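Local coordinates for protein glycosyl hydrolase, BNR repeat (Ralstonia eutropha, PDB 3B7F) that probably acts as a glycoside hydrolase related to non-viral sialidases, built as a seven-bladed beta-propeller with BNR repeats, at residues D233-I246 / Q249-R261. Sequence-based numbering, arbitrary orientation.
With EDO (1,2-ethanediol), chain J; EDO (1,2-ethanediol), chain S.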
loop_
_atom_site.group_PDB
_atom_site.type_symbol
_atom_site.label_atom_id
_atom_site.label_comp_id
_atom_site.label_asym_id
_atom_site.label_seq_id
_atom_site.Cartn_x
_atom_site.Cartn_y
_atom_site.Cartn_z
ATOM N N ASP A 233 6.441 -12.303 -5.759
ATOM C CA ASP A 233 5.313 -11.855 -4.929
ATOM C C ASP A 233 5.669 -10.666 -4.012
ATOM O O ASP A 233 5.814 -10.823 -2.789
ATOM C CB ASP A 233 4.730 -13.039 -4.124
ATOM C CG ASP A 233 3.436 -12.686 -3.386
ATOM O OD1 ASP A 233 2.762 -11.701 -3.757
ATOM O OD2 ASP A 233 3.086 -13.406 -2.414
ATOM N N PRO A 234 5.836 -9.460 -4.615
ATOM C CA PRO A 234 5.981 -8.276 -3.799
ATOM C C PRO A 234 4.667 -8.028 -3.114
ATOM O O PRO A 234 3.616 -8.304 -3.714
ATOM C CB PRO A 234 6.225 -7.162 -4.813
ATOM C CG PRO A 234 5.604 -7.636 -6.062
ATOM C CD PRO A 234 5.921 -9.120 -6.043
ATOM N N HIS A 235 4.737 -7.562 -1.865
ATOM C CA HIS A 235 3.557 -7.210 -1.085
ATOM C C HIS A 235 3.275 -5.702 -1.087
ATOM O O HIS A 235 2.146 -5.282 -1.233
ATOM C CB HIS A 235 3.657 -7.718 0.358
ATOM C CG HIS A 235 3.614 -9.213 0.477
ATOM N ND1 HIS A 235 4.010 -9.878 1.614
ATOM C CD2 HIS A 235 3.256 -10.170 -0.414
ATOM C CE1 HIS A 235 3.875 -11.181 1.430
ATOM N NE2 HIS A 235 3.412 -11.383 0.212
ATOM N N CYS A 236 4.310 -4.903 -0.894
ATOM C CA CYS A 236 4.162 -3.477 -0.835
ATOM C C CYS A 236 5.443 -2.869 -1.341
ATOM O O CYS A 236 6.497 -3.260 -0.878
ATOM C CB CYS A 236 3.900 -3.069 0.608
ATOM S SG CYS A 236 3.399 -1.340 0.784
ATOM N N VAL A 237 5.346 -1.983 -2.334
ATOM C CA VAL A 237 6.491 -1.288 -2.914
ATOM C C VAL A 237 6.263 0.226 -2.707
ATOM O O VAL A 237 5.129 0.696 -2.828
ATOM C CB VAL A 237 6.721 -1.629 -4.443
ATOM C CG1 VAL A 237 8.154 -1.286 -4.867
ATOM C CG2 VAL A 237 6.458 -3.090 -4.769
ATOM N N VAL A 238 7.335 0.970 -2.397
ATOM C CA VAL A 238 7.304 2.434 -2.225
ATOM C C VAL A 238 8.506 3.078 -2.965
ATOM O O VAL A 238 9.558 2.473 -3.104
ATOM C CB VAL A 238 7.276 2.864 -0.708
ATOM C CG1 VAL A 238 5.979 2.388 -0.000
ATOM C CG2 VAL A 238 8.459 2.322 0.048
ATOM N N GLN A 239 8.301 4.272 -3.504
ATOM C CA GLN A 239 9.334 5.059 -4.150
ATOM C C GLN A 239 9.483 6.253 -3.244
ATOM O O GLN A 239 8.479 6.897 -2.926
ATOM C CB GLN A 239 8.886 5.490 -5.543
ATOM C CG GLN A 239 9.891 6.397 -6.290
ATOM C CD GLN A 239 9.456 6.719 -7.699
ATOM O OE1 GLN A 239 8.258 6.772 -7.988
ATOM N NE2 GLN A 239 10.428 6.969 -8.580
ATOM N N HIS A 240 10.709 6.579 -2.836
ATOM C CA HIS A 240 10.902 7.661 -1.879
ATOM C C HIS A 240 10.658 9.028 -2.533
ATOM O O HIS A 240 11.168 9.269 -3.594
ATOM C CB HIS A 240 12.282 7.623 -1.241
ATOM C CG HIS A 240 12.328 8.385 0.035
ATOM N ND1 HIS A 240 12.657 9.723 0.105
ATOM C CD2 HIS A 240 11.955 8.025 1.279
ATOM C CE1 HIS A 240 12.534 10.135 1.353
ATOM N NE2 HIS A 240 12.111 9.122 2.084
ATOM N N PRO A 241 9.850 9.910 -1.908
ATOM C CA PRO A 241 9.556 11.183 -2.570
ATOM C C PRO A 241 10.726 12.172 -2.603
ATOM O O PRO A 241 10.808 12.989 -3.523
ATOM C CB PRO A 241 8.373 11.724 -1.757
ATOM C CG PRO A 241 8.508 11.117 -0.460
ATOM C CD PRO A 241 9.173 9.813 -0.607
ATOM N N ALA A 242 11.593 12.099 -1.595
ATOM C CA ALA A 242 12.802 12.920 -1.506
ATOM C C ALA A 242 13.976 12.409 -2.385
ATOM O O ALA A 242 14.749 13.211 -2.870
ATOM C CB ALA A 242 13.245 13.022 -0.035
ATOM N N ALA A 243 14.095 11.093 -2.563
ATOM C CA ALA A 243 15.128 10.441 -3.370
ATOM C C ALA A 243 14.433 9.389 -4.240
ATOM O O ALA A 243 14.559 8.196 -3.984
ATOM C CB ALA A 243 16.155 9.814 -2.478
ATOM N N PRO A 244 13.690 9.826 -5.288
ATOM C CA PRO A 244 12.894 8.886 -6.139
ATOM C C PRO A 244 13.655 7.764 -6.896
ATOM O O PRO A 244 13.009 6.854 -7.423
ATOM C CB PRO A 244 12.071 9.819 -7.051
ATOM C CG PRO A 244 12.740 11.196 -6.946
ATOM C CD PRO A 244 13.538 11.240 -5.698
ATOM N N ASP A 245 14.989 7.815 -6.932
ATOM C CA ASP A 245 15.784 6.661 -7.395
ATOM C C ASP A 245 15.714 5.483 -6.423
ATOM O O ASP A 245 15.937 4.338 -6.835
ATOM C CB ASP A 245 17.259 7.015 -7.559
ATOM C CG ASP A 245 17.511 7.966 -8.716
ATOM O OD1 ASP A 245 16.986 7.739 -9.834
ATOM O OD2 ASP A 245 18.266 8.926 -8.489
ATOM N N ILE A 246 15.407 5.762 -5.153
ATOM C CA ILE A 246 15.349 4.725 -4.117
ATOM C C ILE A 246 13.940 4.148 -3.948
ATOM O O ILE A 246 12.977 4.884 -3.704
ATOM C CB ILE A 246 15.869 5.255 -2.748
ATOM C CG1 ILE A 246 17.149 6.092 -2.918
ATOM C CG2 ILE A 246 16.069 4.091 -1.751
ATOM C CD1 ILE A 246 18.290 5.438 -3.746
ATOM N N GLN A 249 10.850 -2.425 -0.869
ATOM C CA GLN A 249 9.693 -3.313 -0.903
ATOM C C GLN A 249 9.703 -4.346 0.207
ATOM O O GLN A 249 10.765 -4.784 0.653
ATOM C CB GLN A 249 9.512 -4.019 -2.271
ATOM C CG GLN A 249 10.610 -5.002 -2.676
ATOM C CD GLN A 249 10.150 -6.014 -3.690
ATOM O OE1 GLN A 249 9.220 -6.759 -3.427
ATOM N NE2 GLN A 249 10.824 -6.081 -4.845
ATOM N N GLN A 250 8.498 -4.693 0.664
ATOM C CA GLN A 250 8.263 -5.836 1.534
ATOM C C GLN A 250 7.738 -6.876 0.548
ATOM O O GLN A 250 6.742 -6.652 -0.119
ATOM C CB GLN A 250 7.217 -5.564 2.616
ATOM C CG GLN A 250 6.879 -6.782 3.437
ATOM C CD GLN A 250 8.033 -7.361 4.273
ATOM O OE1 GLN A 250 8.249 -6.933 5.410
ATOM N NE2 GLN A 250 8.706 -8.401 3.753
ATOM N N ASN A 251 8.448 -7.991 0.441
ATOM C CA ASN A 251 8.132 -9.076 -0.465
ATOM C C ASN A 251 7.804 -10.298 0.387
ATOM O O ASN A 251 8.162 -10.376 1.582
ATOM C CB ASN A 251 9.367 -9.312 -1.364
ATOM C CG ASN A 251 9.115 -10.211 -2.586
ATOM O OD1 ASN A 251 9.158 -11.430 -2.473
ATOM N ND2 ASN A 251 8.993 -9.600 -3.778
ATOM N N HIS A 252 7.136 -11.260 -0.237
ATOM C CA HIS A 252 6.921 -12.578 0.399
ATOM C C HIS A 252 8.274 -13.242 0.769
ATOM O O HIS A 252 8.331 -14.068 1.678
ATOM C CB HIS A 252 6.136 -13.501 -0.538
ATOM C CG HIS A 252 5.409 -14.589 0.167
ATOM N ND1 HIS A 252 4.062 -14.509 0.442
ATOM C CD2 HIS A 252 5.836 -15.763 0.684
ATOM C CE1 HIS A 252 3.688 -15.598 1.083
ATOM N NE2 HIS A 252 4.744 -16.372 1.250
ATOM N N CYS A 253 9.336 -12.864 0.034
ATOM C CA CYS A 253 10.700 -13.359 0.210
ATOM C C CYS A 253 11.689 -12.278 0.631
ATOM O O CYS A 253 12.820 -12.263 0.176
ATOM C CB CYS A 253 11.169 -14.071 -1.071
ATOM S SG CYS A 253 10.013 -15.392 -1.555
ATOM N N GLY A 254 11.247 -11.368 1.491
ATOM C CA GLY A 254 12.136 -10.437 2.135
ATOM C C GLY A 254 11.885 -8.966 1.967
ATOM O O GLY A 254 10.972 -8.562 1.241
ATOM N N ILE A 255 12.691 -8.195 2.699
ATOM C CA ILE A 255 12.691 -6.738 2.634
ATOM C C ILE A 255 13.847 -6.405 1.706
ATOM O O ILE A 255 14.955 -6.915 1.905
ATOM C CB ILE A 255 12.906 -6.040 3.988
ATOM C CG1 ILE A 255 11.888 -6.528 5.038
ATOM C CG2 ILE A 255 12.840 -4.505 3.790
ATOM C CD1 ILE A 255 12.298 -6.203 6.508
ATOM N N TYR A 256 13.580 -5.578 0.699
ATOM C CA TYR A 256 14.573 -5.187 -0.267
ATOM C C TYR A 256 14.628 -3.689 -0.480
ATOM O O TYR A 256 13.640 -2.996 -0.324
ATOM C CB TYR A 256 14.280 -5.821 -1.645
ATOM C CG TYR A 256 14.336 -7.321 -1.672
ATOM C CD1 TYR A 256 13.223 -8.078 -1.299
ATOM C CD2 TYR A 256 15.490 -7.990 -2.044
ATOM C CE1 TYR A 256 13.266 -9.473 -1.298
ATOM C CE2 TYR A 256 15.544 -9.380 -2.045
ATOM C CZ TYR A 256 14.418 -10.118 -1.664
ATOM O OH TYR A 256 14.449 -11.490 -1.650
ATOM N N ARG A 257 15.803 -3.237 -0.913
ATOM C CA ARG A 257 16.064 -1.865 -1.292
ATOM C C ARG A 257 16.695 -1.887 -2.690
ATOM O O ARG A 257 17.569 -2.706 -2.972
ATOM C CB ARG A 257 17.014 -1.193 -0.313
ATOM C CG ARG A 257 17.261 0.280 -0.608
ATOM C CD ARG A 257 18.340 0.823 0.272
ATOM N NE ARG A 257 18.653 2.217 -0.068
ATOM C CZ ARG A 257 19.538 2.631 -0.973
ATOM N NH1 ARG A 257 20.210 1.786 -1.750
ATOM N NH2 ARG A 257 19.706 3.926 -1.145
HETATM N N MSE A 258 16.238 -0.989 -3.550
HETATM C CA MSE A 258 16.834 -0.797 -4.873
HETATM C C MSE A 258 17.140 0.675 -5.130
HETATM O O MSE A 258 16.289 1.537 -4.945
HETATM C CB MSE A 258 15.918 -1.293 -5.998
HETATM C CG MSE A 258 16.445 -0.979 -7.408
HETATM SE SE MSE A 258 15.326 -1.462 -8.869
HETATM C CE MSE A 258 15.540 -3.333 -8.914
ATOM N N ASP A 259 18.367 0.941 -5.546
ATOM C CA ASP A 259 18.728 2.226 -6.109
ATOM C C ASP A 259 18.493 1.944 -7.595
ATOM O O ASP A 259 19.188 1.105 -8.174
ATOM C CB ASP A 259 20.177 2.585 -5.812
ATOM C CG ASP A 259 20.539 3.937 -6.336
ATOM O OD1 ASP A 259 20.058 4.292 -7.428
ATOM O OD2 ASP A 259 21.292 4.640 -5.646
ATOM N N ARG A 260 17.524 2.624 -8.207
ATOM C CA ARG A 260 17.174 2.371 -9.616
ATOM C C ARG A 260 18.357 2.494 -10.604
ATOM O O ARG A 260 18.386 1.800 -11.627
ATOM C CB ARG A 260 15.998 3.264 -10.049
ATOM C CG ARG A 260 15.451 2.999 -11.460
ATOM C CD ARG A 260 14.872 1.586 -11.628
ATOM N NE ARG A 260 14.745 1.271 -13.040
ATOM C CZ ARG A 260 15.635 0.594 -13.761
ATOM N NH1 ARG A 260 16.756 0.129 -13.250
ATOM N NH2 ARG A 260 15.396 0.378 -15.032
ATOM N N ARG A 261 19.335 3.343 -10.286
ATOM C CA ARG A 261 20.531 3.496 -11.134
ATOM C C ARG A 261 21.324 2.198 -11.196
ATOM O O ARG A 261 21.980 1.953 -12.185
ATOM C CB ARG A 261 21.470 4.578 -10.622
ATOM C CG ARG A 261 20.884 5.985 -10.423
ATOM C CD ARG A 261 21.625 6.549 -9.238
ATOM N NE ARG A 261 21.207 7.860 -8.787
ATOM C CZ ARG A 261 21.312 8.317 -7.533
ATOM N NH1 ARG A 261 21.734 7.553 -6.519
ATOM N NH2 ARG A 261 20.914 9.564 -7.267
HETATM C C1 EDO J . 23.369 4.138 -2.734
HETATM O O1 EDO J . 22.051 4.367 -3.277
HETATM C C2 EDO J . 23.548 2.729 -2.128
HETATM O O2 EDO J . 23.192 1.651 -3.028
HETATM C C1 EDO S . 20.398 -0.937 -15.262
HETATM O O1 EDO S . 19.022 -1.248 -15.027
HETATM C C2 EDO S . 20.835 0.211 -14.368
HETATM O O2 EDO S . 20.525 1.484 -14.965
HETATM O O HOH W 1 8.996 -12.917 -4.678
#
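His235 reaches across to His252 from the strand 234-239. Its CB sits 3.3 Å from Gln250 O. Chi1 of -68° sets CG beside the backbone N and swings the ring beneath the 251-252 backbone, where His252 N lies over the centre of one face, close to CG and CD2. On that ring ND1 is bonded to Gly280 O, CE1 comes 3.5 Å from His252 CA, and NE2 ends 3.2 Å from His252 ND1, a hydrogen bond in which either nitrogen could donate. The two imidazoles meet rim to rim, planes 82° apart. A weak hydrogen bond also links NE2 with Asp233 OD2, while Ser197 and Trp304 bind the same carboxylate.

The backbone makes a classic beta bulge: Gln250 O takes both His235 N (2.8 Å) and Cys236 N (3.1 Å). It shifts by one residue the antiparallel register between 234-239, an edge strand of one four-stranded propeller blade, and 246-251. Beside Pro234, Asn251 ND2 donates to Gln249 OE1, and Asn251 OD1 closes an Asx turn onto Cys253 N.

At the far end, from within the type I turn 243-246, Asp245 O receives Arg260 N at 2.7 Å. Asp245 OD2 lies over one face of the Arg261 guanidinium, 3.0 Å from NH2, in a salt bridge that Asp259 extends through Arg261 NH1. Ile246 lays CG2 over a face of the Arg257 guanidinium, whose NH2 binds an ethanediol hydroxyl shared with Asp259 OD2.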